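Side-chain contacts in competence damage-inducible protein A (Enterobacter cloacae subsp. cloacae, PDB 5VU3), which is of unknown function but belongs to the CinA (competence-damaged protein) family, some relatives of which are nicotinamide-nucleotide amidases: residues A[45-50]-A[55-60]; A[81-84]-A[88-91]; A[139-144]-A[157-162]. All coordinates share one frame; numbering follows the deposited sequence.

Interaction 1: residues A[45-50]-A[55-60]; sequences VALCAE and DFYDVG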
loop_
_atom_site.group_PDB
_atom_site.type_symbol
_atom_site.label_atom_id
_atom_site.label_comp_id
_atom_site.label_asym_id
_atom_site.label_seq_id
_atom_site.Cartn_x
_atom_site.Cartn_y
_atom_site.Cartn_z
ATOM N N VAL A 45 4.075 -0.178 3.706
ATOM C CA VAL A 45 5.516 -0.026 3.498
ATOM C C VAL A 45 6.272 -0.400 4.767
ATOM O O VAL A 45 7.267 -1.134 4.725
ATOM C CB VAL A 45 5.853 1.408 3.049
ATOM C CG1 VAL A 45 7.335 1.728 3.322
ATOM C CG2 VAL A 45 5.541 1.598 1.566
ATOM N N ALA A 46 5.807 0.099 5.914
ATOM C CA ALA A 46 6.467 -0.210 7.182
ATOM C C ALA A 46 6.456 -1.707 7.457
ATOM O O ALA A 46 7.464 -2.274 7.897
ATOM C CB ALA A 46 5.786 0.544 8.322
ATOM N N LEU A 47 5.323 -2.368 7.193
ATOM C CA LEU A 47 5.226 -3.799 7.460
ATOM C C LEU A 47 6.058 -4.606 6.472
ATOM O O LEU A 47 6.625 -5.641 6.841
ATOM C CB LEU A 47 3.756 -4.231 7.432
ATOM C CG LEU A 47 2.914 -3.628 8.566
ATOM C CD1 LEU A 47 1.421 -3.679 8.233
ATOM C CD2 LEU A 47 3.192 -4.336 9.887
ATOM N N CYS A 48 6.170 -4.145 5.226
ATOM C CA CYS A 48 6.993 -4.851 4.254
ATOM C C CYS A 48 8.478 -4.599 4.444
ATOM O O CYS A 48 9.289 -5.323 3.856
ATOM C CB CYS A 48 6.600 -4.456 2.828
ATOM S SG CYS A 48 4.991 -5.095 2.334
ATOM N N ALA A 49 8.855 -3.581 5.219
ATOM C CA ALA A 49 10.269 -3.352 5.488
ATOM C C ALA A 49 10.811 -4.334 6.508
ATOM O O ALA A 49 12.033 -4.514 6.592
ATOM C CB ALA A 49 10.490 -1.920 5.975
ATOM N N GLU A 50 9.922 -4.962 7.273
ATOM C CA GLU A 50 10.314 -5.922 8.292
ATOM C C GLU A 50 11.069 -7.092 7.681
ATOM O O GLU A 50 10.699 -7.611 6.624
ATOM C CB GLU A 50 9.075 -6.437 9.019
ATOM C CG GLU A 50 8.965 -5.996 10.463
ATOM C CD GLU A 50 10.280 -6.061 11.205
ATOM O OE1 GLU A 50 10.823 -7.177 11.384
ATOM O OE2 GLU A 50 10.775 -4.986 11.607
ATOM N N ASP A 55 6.542 -13.828 6.624
ATOM C CA ASP A 55 6.044 -14.807 7.581
ATOM C C ASP A 55 4.776 -14.362 8.308
ATOM O O ASP A 55 4.226 -15.152 9.089
ATOM C CB ASP A 55 7.136 -15.118 8.612
ATOM C CG ASP A 55 8.286 -15.916 8.026
ATOM O OD1 ASP A 55 8.047 -16.697 7.080
ATOM O OD2 ASP A 55 9.428 -15.769 8.516
ATOM N N PHE A 56 4.301 -13.133 8.092
ATOM C CA PHE A 56 3.141 -12.668 8.849
ATOM C C PHE A 56 2.294 -11.638 8.110
ATOM O O PHE A 56 1.176 -11.336 8.543
ATOM C CB PHE A 56 3.585 -12.090 10.204
ATOM C CG PHE A 56 4.347 -10.788 10.101
ATOM C CD1 PHE A 56 3.684 -9.567 10.122
ATOM C CD2 PHE A 56 5.729 -10.791 9.993
ATOM C CE1 PHE A 56 4.381 -8.378 10.014
ATOM C CE2 PHE A 56 6.434 -9.605 9.896
ATOM C CZ PHE A 56 5.764 -8.402 9.905
ATOM N N TYR A 57 2.800 -11.069 7.016
ATOM C CA TYR A 57 2.075 -10.020 6.312
ATOM C C TYR A 57 1.953 -10.395 4.845
ATOM O O TYR A 57 2.942 -10.776 4.211
ATOM C CB TYR A 57 2.767 -8.656 6.471
ATOM C CG TYR A 57 1.993 -7.487 5.886
ATOM C CD1 TYR A 57 2.541 -6.706 4.882
ATOM C CD2 TYR A 57 0.719 -7.159 6.348
ATOM C CE1 TYR A 57 1.843 -5.633 4.336
ATOM C CE2 TYR A 57 0.010 -6.090 5.807
ATOM C CZ TYR A 57 0.586 -5.324 4.808
ATOM O OH TYR A 57 -0.099 -4.255 4.268
ATOM N N ASP A 58 0.734 -10.300 4.316
ATOM C CA ASP A 58 0.466 -10.675 2.933
ATOM C C ASP A 58 -0.202 -9.517 2.186
ATOM O O ASP A 58 0.415 -8.950 1.284
ATOM C CB ASP A 58 -0.388 -11.944 2.891
ATOM C CG ASP A 58 -0.522 -12.525 1.494
ATOM O OD1 ASP A 58 0.068 -11.969 0.546
ATOM O OD2 ASP A 58 -1.219 -13.550 1.338
ATOM N N VAL A 59 -1.415 -9.134 2.564
ATOM C CA VAL A 59 -2.255 -8.261 1.751
ATOM C C VAL A 59 -2.330 -6.884 2.390
ATOM O O VAL A 59 -2.590 -6.757 3.594
ATOM C CB VAL A 59 -3.662 -8.851 1.573
ATOM C CG1 VAL A 59 -4.591 -7.833 0.898
ATOM C CG2 VAL A 59 -3.582 -10.157 0.786
ATOM N N GLY A 60 -2.131 -5.853 1.572
ATOM C CA GLY A 60 -2.347 -4.483 2.001
ATOM C C GLY A 60 -3.188 -3.748 0.981
ATOM O O GLY A 60 -2.918 -3.817 -0.225
#
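Leu47 lies across one face of the Tyr57 ring, and its side chain can be followed atom by atom. CB comes first. Leu47 CB sits 3.9 Å from the centroid of the Tyr57 ring and 16° off the ring normal, a CH-pi contact displaced toward the CD1 and CE1 rim. CG is anti to the carbonyl carbon of Leu47 (chi1 -66°), and its two methyls part toward different rings. CD1 continues over the same ring, with Leu47 CD1 3.7 Å from Tyr57 CE2. Leu47 CD2 turns to the other aromatic residue and stands 4.2 Å from Phe56 CE1. One leucine therefore bridges two neighbouring rings. The Leu47 and Tyr57 side chains cross at about a right angle.

Cys48 adds an edge contact. Cys48 SG lies near the plane of the Tyr57 ring, 3.8 Å from Tyr57 CE1. This is a sulfur-aromatic approach at the rim, not over the face.

The contact belongs to a beta-alpha-beta unit formed by strand 32-37, helix 42-49 and strand 57-63. Here the end of the helix packs on the start of the second strand. With chi1 at -174° the Tyr57 ring points away from its own backbone N and out to the helix. Its hydroxyl is hydrogen-bonded to Thr34 OG1 on strand 32-37, the first strand of the unit, which helps fix the ring position.

Glu50, just past the helix, meets Phe56 through its aliphatic part. Glu50 CB lies at the ring edge, 4.0 Å from Phe56 CZ. The carboxylate leads away to a hydrogen bond between OE2 and Thr18 OG1 of helix 14-28. Phe56 also touches Ala22 and Leu25 of that helix.

Interaction 2: residues A[81-84]-A[88-91]; sequences ARFT and EQTV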
loop_
_atom_site.group_PDB
_atom_site.type_symbol
_atom_site.label_atom_id
_atom_site.label_comp_id
_atom_site.label_asym_id
_atom_site.label_seq_id
_atom_site.Cartn_x
_atom_site.Cartn_y
_atom_site.Cartn_z
ATOM N N ALA A 81 -23.550 7.145 4.994
ATOM C CA ALA A 81 -24.500 8.251 5.042
ATOM C C ALA A 81 -24.661 8.778 6.462
ATOM O O ALA A 81 -24.703 9.995 6.677
ATOM C CB ALA A 81 -25.854 7.816 4.476
ATOM N N ARG A 82 -24.751 7.877 7.443
ATOM C CA ARG A 82 -24.993 8.297 8.818
ATOM C C ARG A 82 -23.727 8.810 9.495
ATOM O O ARG A 82 -23.786 9.779 10.258
ATOM C CB ARG A 82 -25.577 7.140 9.628
ATOM C CG ARG A 82 -26.920 6.661 9.129
ATOM C CD ARG A 82 -27.395 5.437 9.888
ATOM N NE ARG A 82 -27.626 5.727 11.297
ATOM C CZ ARG A 82 -28.650 5.246 11.992
ATOM N NH1 ARG A 82 -29.533 4.452 11.400
ATOM N NH2 ARG A 82 -28.793 5.559 13.273
ATOM N N PHE A 83 -22.578 8.179 9.241
ATOM C CA PHE A 83 -21.386 8.436 10.034
ATOM C C PHE A 83 -20.174 8.900 9.237
ATOM O O PHE A 83 -19.165 9.264 9.854
ATOM C CB PHE A 83 -21.004 7.178 10.831
ATOM C CG PHE A 83 -22.112 6.658 11.696
ATOM C CD1 PHE A 83 -22.572 7.399 12.774
ATOM C CD2 PHE A 83 -22.701 5.436 11.426
ATOM C CE1 PHE A 83 -23.601 6.926 13.571
ATOM C CE2 PHE A 83 -23.731 4.955 12.220
ATOM C CZ PHE A 83 -24.179 5.700 13.293
ATOM N N THR A 84 -20.252 8.930 7.904
ATOM C CA THR A 84 -19.152 9.245 6.991
ATOM C C THR A 84 -18.060 8.177 7.028
ATOM O O THR A 84 -18.078 7.276 7.872
ATOM C CB THR A 84 -18.525 10.628 7.268
ATOM O OG1 THR A 84 -17.576 10.538 8.345
ATOM C CG2 THR A 84 -19.592 11.680 7.590
ATOM N N GLU A 88 -15.765 5.409 13.500
ATOM C CA GLU A 88 -15.436 4.085 14.013
ATOM C C GLU A 88 -16.314 3.016 13.374
ATOM O O GLU A 88 -15.882 1.864 13.223
ATOM C CB GLU A 88 -15.547 4.076 15.538
ATOM C CG GLU A 88 -14.470 4.948 16.183
ATOM C CD GLU A 88 -14.657 5.132 17.666
ATOM O OE1 GLU A 88 -15.494 5.968 18.058
ATOM O OE2 GLU A 88 -13.960 4.442 18.440
ATOM N N GLN A 89 -17.526 3.389 12.959
ATOM C CA GLN A 89 -18.399 2.442 12.268
ATOM C C GLN A 89 -17.794 2.004 10.941
ATOM O O GLN A 89 -17.788 0.812 10.611
ATOM C CB GLN A 89 -19.781 3.065 12.050
ATOM C CG GLN A 89 -20.616 3.222 13.325
ATOM C CD GLN A 89 -20.330 4.520 14.072
ATOM O OE1 GLN A 89 -19.401 5.259 13.735
ATOM N NE2 GLN A 89 -21.137 4.803 15.090
ATOM N N THR A 90 -17.255 2.951 10.172
ATOM C CA THR A 90 -16.723 2.602 8.858
ATOM C C THR A 90 -15.459 1.759 8.973
ATOM O O THR A 90 -15.300 0.781 8.238
ATOM C CB THR A 90 -16.469 3.868 8.033
ATOM O OG1 THR A 90 -17.724 4.458 7.679
ATOM C CG2 THR A 90 -15.714 3.541 6.756
ATOM N N VAL A 91 -14.552 2.101 9.899
ATOM C CA VAL A 91 -13.325 1.314 9.986
ATOM C C VAL A 91 -13.607 -0.074 10.540
ATOM O O VAL A 91 -12.894 -1.030 10.213
ATOM C CB VAL A 91 -12.245 2.037 10.811
ATOM C CG1 VAL A 91 -11.680 3.214 10.018
ATOM C CG2 VAL A 91 -12.785 2.473 12.162
#
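Gln89 lays its side-chain amide flat over one face of the Phe83 ring. The two planes are only 4° apart, so this is a parallel amide-aromatic stack. It lies at a helix-loop-helix connection, where helix 77-83 ends and helix 88-101 begins after a short turn.

Gln89 NE2 is 3.5 Å above the ring plane, over its centre. Gln89 NE2 is 3.6 Å from both Phe83 CE1 and Phe83 CZ. At the other end of the amide, Gln89 OE1 lies 3.7 Å from Phe83 CG. The bend at chi2 (86°) folds the amide back over the ring. Gln89 CG adds a CH-pi contact over the CD2 and CE2 side of the ring, 3.6 Å from Phe83 CD2. Arg82 CB approaches the other face of the ring, so the phenyl group is held between its own neighbour and the glutamine.

The next residues add a polar link. Thr84 leaves the helical conformation with positive phi, and its carbonyl turns toward the second helix. Thr84 O accepts a bond from Ser87 OG, and Ser87 OG is also bonded to Thr90 N. The turn is thus tied to the first turn of helix 88-101. Thr90 OG1 donates to Thr84 O at 2.8 Å, with the hydroxyl tilted 33° from the carbonyl plane.

Interaction 3: residues A[139-144]-A[157-162]; sequences ETSRVL and VHYSLA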
loop_
_atom_site.group_PDB
_atom_site.type_symbol
_atom_site.label_atom_id
_atom_site.label_comp_id
_atom_site.label_asym_id
_atom_site.label_seq_id
_atom_site.Cartn_x
_atom_site.Cartn_y
_atom_site.Cartn_z
ATOM N N GLU A 139 -11.636 -3.569 18.141
ATOM C CA GLU A 139 -11.523 -2.355 18.932
ATOM C C GLU A 139 -11.289 -1.176 17.996
ATOM O O GLU A 139 -10.642 -1.313 16.955
ATOM C CB GLU A 139 -10.380 -2.447 19.947
ATOM C CG GLU A 139 -10.401 -1.314 20.954
ATOM C CD GLU A 139 -11.288 -1.609 22.146
ATOM O OE1 GLU A 139 -11.988 -2.648 22.135
ATOM O OE2 GLU A 139 -11.313 -0.774 23.077
ATOM N N THR A 140 -11.817 -0.012 18.369
ATOM C CA THR A 140 -11.699 1.176 17.540
ATOM C C THR A 140 -11.266 2.370 18.378
ATOM O O THR A 140 -11.374 2.372 19.611
ATOM C CB THR A 140 -13.023 1.510 16.831
ATOM O OG1 THR A 140 -14.039 1.725 17.814
ATOM C CG2 THR A 140 -13.447 0.375 15.901
ATOM N N SER A 141 -10.799 3.407 17.689
ATOM C CA SER A 141 -10.500 4.661 18.364
ATOM C C SER A 141 -10.626 5.811 17.379
ATOM O O SER A 141 -10.611 5.624 16.159
ATOM C CB SER A 141 -9.098 4.649 18.981
ATOM O OG SER A 141 -8.128 4.536 17.967
ATOM N N ARG A 142 -10.739 7.012 17.935
ATOM C CA ARG A 142 -10.852 8.247 17.173
ATOM C C ARG A 142 -9.806 9.207 17.715
ATOM O O ARG A 142 -9.798 9.493 18.915
ATOM C CB ARG A 142 -12.260 8.843 17.302
ATOM C CG ARG A 142 -12.414 10.213 16.671
ATOM C CD ARG A 142 -13.811 10.770 16.924
ATOM N NE ARG A 142 -14.794 10.164 16.035
ATOM C CZ ARG A 142 -15.138 10.664 14.852
ATOM N NH1 ARG A 142 -14.581 11.790 14.419
ATOM N NH2 ARG A 142 -16.043 10.040 14.104
ATOM N N VAL A 143 -8.912 9.682 16.847
ATOM C CA VAL A 143 -7.756 10.465 17.272
ATOM C C VAL A 143 -7.669 11.743 16.452
ATOM O O VAL A 143 -7.960 11.746 15.250
ATOM C CB VAL A 143 -6.444 9.662 17.144
ATOM C CG1 VAL A 143 -5.260 10.476 17.664
ATOM C CG2 VAL A 143 -6.542 8.333 17.880
ATOM N N LEU A 144 -7.272 12.834 17.105
ATOM C CA LEU A 144 -6.923 14.071 16.424
ATOM C C LEU A 144 -5.414 14.249 16.500
ATOM O O LEU A 144 -4.863 14.370 17.599
ATOM C CB LEU A 144 -7.630 15.269 17.050
ATOM C CG LEU A 144 -7.171 16.607 16.476
ATOM C CD1 LEU A 144 -7.698 16.760 15.057
ATOM C CD2 LEU A 144 -7.635 17.769 17.344
ATOM N N VAL A 157 0.408 6.109 11.388
ATOM C CA VAL A 157 1.051 4.819 11.154
ATOM C C VAL A 157 1.661 4.291 12.446
ATOM O O VAL A 157 1.460 3.128 12.820
ATOM C CB VAL A 157 2.099 4.939 10.035
ATOM C CG1 VAL A 157 3.005 3.699 10.009
ATOM C CG2 VAL A 157 1.406 5.124 8.687
ATOM N N HIS A 158 2.379 5.135 13.148
ATOM C CA HIS A 158 2.989 4.749 14.406
ATOM C C HIS A 158 1.950 4.339 15.420
ATOM O O HIS A 158 2.069 3.356 16.047
ATOM C CB HIS A 158 3.883 5.863 14.946
ATOM C CG HIS A 158 4.534 5.577 16.268
ATOM N ND1 HIS A 158 3.871 5.662 17.458
ATOM C CD2 HIS A 158 5.796 5.217 16.575
ATOM C CE1 HIS A 158 4.696 5.380 18.440
ATOM N NE2 HIS A 158 5.867 5.094 17.928
ATOM N N TYR A 159 0.914 5.138 15.534
ATOM C CA TYR A 159 -0.129 4.862 16.516
ATOM C C TYR A 159 -0.823 3.528 16.236
ATOM O O TYR A 159 -1.060 2.744 17.162
ATOM C CB TYR A 159 -1.134 6.020 16.540
ATOM C CG TYR A 159 -2.365 5.785 17.390
ATOM C CD1 TYR A 159 -2.392 6.144 18.735
ATOM C CD2 TYR A 159 -3.516 5.231 16.837
ATOM C CE1 TYR A 159 -3.524 5.935 19.512
ATOM C CE2 TYR A 159 -4.647 5.022 17.601
ATOM C CZ TYR A 159 -4.648 5.371 18.933
ATOM O OH TYR A 159 -5.782 5.153 19.678
ATOM N N SER A 160 -1.136 3.240 14.966
ATOM C CA SER A 160 -1.815 1.981 14.653
ATOM C C SER A 160 -0.962 0.787 15.052
ATOM O O SER A 160 -1.479 -0.213 15.566
ATOM C CB SER A 160 -2.173 1.908 13.163
ATOM O OG SER A 160 -1.022 1.735 12.343
ATOM N N LEU A 161 0.356 0.888 14.847
ATOM C CA LEU A 161 1.249 -0.219 15.165
ATOM C C LEU A 161 1.455 -0.356 16.667
ATOM O O LEU A 161 1.478 -1.476 17.195
ATOM C CB LEU A 161 2.594 -0.009 14.462
ATOM C CG LEU A 161 2.530 -0.137 12.934
ATOM C CD1 LEU A 161 3.757 0.523 12.285
ATOM C CD2 LEU A 161 2.431 -1.608 12.541
ATOM N N ALA A 162 1.645 0.768 17.367
ATOM C CA ALA A 162 1.898 0.715 18.804
ATOM C C ALA A 162 0.713 0.118 19.546
ATOM O O ALA A 162 0.883 -0.688 20.471
ATOM C CB ALA A 162 2.206 2.116 19.336
#
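Tyr159 reaches from helix 149-167 to strand 137-144 and meets Ser141 and Val143 with the outer end of its ring.

The polar interaction is a hydrogen bond between two hydroxyls. Ser141 OG and Tyr159 OH are 3.0 Å apart, and either could be the donor. Ser141 OG lies at the edge of the tyrosine ring, near its plane, 3.5 Å from Tyr159 CE2. Ser141 CB stands 3.4 Å from Tyr159 OH. The bond sets the end of a long side chain against the strand.

The apolar interaction is a CH-pi contact. Val143 CG2 lies over one face of the ring, 4.1 Å from the centroid of Tyr159 and 29° off the ring normal. It is displaced toward the hydroxyl end, and its closest ring atom is Tyr159 CZ, at 3.7 Å from Val143 CG2. Val143 and Tyr159 come from opposite directions. The tyrosine has CG anti to its backbone N (chi1 173°), which carries the ring out from the helix to the strand. The valine and the serine, two residues apart on the strand, both direct their side chains toward the helix.

A further hydrogen bond lies within the helix. Ser160 OG donates to Val157 O, which also accepts from Leu161 N.

The contact joins an outermost strand of the mixed sheet to the last long helix. Strand 127-134 pairs with this strand, and its Phe130 ring meets Tyr159 at about 55°. Further round the helix, Ser160 packs on Ile108 and Ile110 of strand 106-112, and Leu161 on helices 14-28 and 42-49.

How the interactions relate
Interactions 1 and 3 lie on the same sheet, with centres 18 Å apart, and meet through the helices that pack on it. Leu47 CD2 of interaction 1 is 3.9 Å from Leu161 CD2 of interaction 3. Interactions 2 and 3 have centres 16 Å apart and share a polar link. Glu88 OE2 is 2.8 Å from Thr140 OG1, a probable hydrogen bond between helix 88-101 and strand 137-144. Interactions 1 and 2 do not touch. Their nearest atoms are about 14 Å apart, and they lie on opposite sides of the chain's centre. Only interaction 1 reaches the second subunit, where Gly60 pairs with an antiparallel strand of that chain.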